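Histidinol dehydrogenase (PDB 6AN0) probably catalyses the zinc-dependent, two-step oxidation of L-histidinol to L-histidine with NAD(+) as oxidant, the last step of histidine biosynthesis. Local coordinates at residues F42-N47 with I54-K59. Residues are numbered along the deposited sequence; the frame is centred on the assembly and turned at random.
Sequences FEDIKN and INYTKK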
# COMPACT_ATOMS: atom_id res chain seq x y z
N PHE A 42 8.90 22.31 4.32
CA PHE A 42 8.87 21.87 2.93
C PHE A 42 9.10 23.03 1.96
O PHE A 42 9.81 22.88 0.96
CB PHE A 42 7.54 21.16 2.63
CG PHE A 42 7.46 19.73 3.16
CD1 PHE A 42 6.37 18.93 2.83
CD2 PHE A 42 8.45 19.20 3.99
CE1 PHE A 42 6.27 17.62 3.31
CE2 PHE A 42 8.36 17.90 4.46
CZ PHE A 42 7.27 17.10 4.11
N GLU A 43 8.50 24.19 2.24
CA GLU A 43 8.71 25.36 1.39
C GLU A 43 10.18 25.78 1.40
O GLU A 43 10.75 26.11 0.35
CB GLU A 43 7.83 26.52 1.86
N ASP A 44 10.81 25.77 2.58
CA ASP A 44 12.24 26.07 2.68
C ASP A 44 13.08 25.06 1.92
O ASP A 44 14.06 25.43 1.26
CB ASP A 44 12.65 26.11 4.16
CG ASP A 44 12.18 27.37 4.88
OD1 ASP A 44 11.90 28.38 4.21
OD2 ASP A 44 12.10 27.34 6.13
N ILE A 45 12.73 23.76 1.99
CA ILE A 45 13.49 22.76 1.24
C ILE A 45 13.32 22.98 -0.25
O ILE A 45 14.28 22.87 -1.03
CB ILE A 45 13.05 21.33 1.64
CG1 ILE A 45 13.50 20.97 3.06
CG2 ILE A 45 13.55 20.28 0.60
CD1 ILE A 45 15.02 20.78 3.22
N LYS A 46 12.10 23.30 -0.69
CA LYS A 46 11.85 23.58 -2.10
C LYS A 46 12.63 24.79 -2.59
O LYS A 46 13.16 24.79 -3.70
CB LYS A 46 10.36 23.80 -2.33
CG LYS A 46 9.79 23.13 -3.56
CD LYS A 46 8.27 23.27 -3.55
CE LYS A 46 7.70 22.87 -2.20
NZ LYS A 46 6.27 23.26 -2.02
N ASN A 47 12.69 25.85 -1.78
CA ASN A 47 13.31 27.09 -2.25
C ASN A 47 14.82 27.12 -2.02
O ASN A 47 15.55 27.64 -2.87
CB ASN A 47 12.67 28.31 -1.57
CG ASN A 47 11.22 28.52 -1.97
OD1 ASN A 47 10.80 28.15 -3.07
ND2 ASN A 47 10.44 29.10 -1.07
N ILE A 54 21.18 22.35 5.62
CA ILE A 54 22.24 22.73 6.54
C ILE A 54 21.69 23.65 7.62
O ILE A 54 22.03 23.50 8.80
CB ILE A 54 23.41 23.36 5.75
CG1 ILE A 54 24.13 22.25 4.97
CG2 ILE A 54 24.37 24.11 6.68
CD1 ILE A 54 25.13 22.73 3.96
N ASN A 55 20.80 24.58 7.27
CA ASN A 55 20.30 25.55 8.24
C ASN A 55 19.43 24.88 9.30
O ASN A 55 19.56 25.17 10.50
CB ASN A 55 19.52 26.67 7.52
CG ASN A 55 19.44 27.96 8.34
OD1 ASN A 55 20.26 28.19 9.24
ND2 ASN A 55 18.46 28.80 8.03
N TYR A 56 18.54 23.97 8.88
CA TYR A 56 17.72 23.23 9.84
C TYR A 56 18.55 22.27 10.67
O TYR A 56 18.23 22.04 11.84
CB TYR A 56 16.60 22.45 9.11
CG TYR A 56 15.40 23.32 8.81
CD1 TYR A 56 15.36 24.10 7.67
CD2 TYR A 56 14.33 23.38 9.69
CE1 TYR A 56 14.28 24.91 7.40
CE2 TYR A 56 13.24 24.19 9.43
CZ TYR A 56 13.22 24.95 8.28
OH TYR A 56 12.14 25.76 8.01
N THR A 57 19.61 21.70 10.10
CA THR A 57 20.47 20.84 10.91
C THR A 57 21.17 21.65 11.99
O THR A 57 21.25 21.22 13.15
CB THR A 57 21.46 20.11 10.00
OG1 THR A 57 20.72 19.30 9.07
CG2 THR A 57 22.39 19.22 10.80
N LYS A 58 21.65 22.84 11.63
CA LYS A 58 22.22 23.75 12.62
C LYS A 58 21.24 24.02 13.75
O LYS A 58 21.63 24.04 14.93
CB LYS A 58 22.60 25.08 11.98
CG LYS A 58 23.87 25.10 11.18
CD LYS A 58 24.09 26.50 10.62
CE LYS A 58 23.89 27.56 11.72
NZ LYS A 58 23.99 28.96 11.21
N LYS A 59 19.97 24.24 13.41
CA LYS A 59 18.98 24.67 14.39
C LYS A 59 18.57 23.54 15.31
O LYS A 59 18.44 23.73 16.52
CB LYS A 59 17.75 25.25 13.67
CG LYS A 59 16.62 25.63 14.62
CD LYS A 59 15.57 26.53 13.94
CE LYS A 59 14.32 26.68 14.80
NZ LYS A 59 13.34 27.66 14.26
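Y56 reaches out from helix 50-61 and gives its phenol hydrogen to the carboxylate of D44 on helix 35-48, the single hydrogen bond that links the two segments. The separation, 2.5 Å from Y56 OH to D44 OD2, is very short and its exact value should be read with caution; a phenol donor and a carboxylate acceptor are naturally complementary. The long, rigid tyrosine fits this place because the helices stand well apart here: the nearest CA atoms, those of D44 and Y56, are 9.5 Å from each other, and a short aspartate on one side needs a long partner on the other. OD2 lies in the plane of the ring at its edge, while the carboxylate is turned 47° from that plane. Both CB atoms already face the other helix, and first torsions of -74° in D44 and -83° in Y56, which turn CG away from the carbonyl carbon, carry the groups on to meet at about a right angle. Beside the bond, D44 CB lies 3.8 Å from Y56 CE1, somewhat out of the ring plane.

The two segments bury only about 102 Å² between them, nearly all of it at this pair, and both residues remain partly exposed. On the solvent side the segments carry exposed polar residues, N47 on one helix and N55 and K59 on the other, suited to water. Inward the character changes: buried I45 turns its aliphatic chain onto A52 and L53 of helix 50-61, and F42 packs edge-to-face on F201. The two helices thus form a helical hairpin on the protein surface, both touching helix 192-201, with F42 also reaching A223 and I226 of helix 218-227; Y56 touches Q194, a predicted NAD(+)-binding residue at the start of helix 192-201.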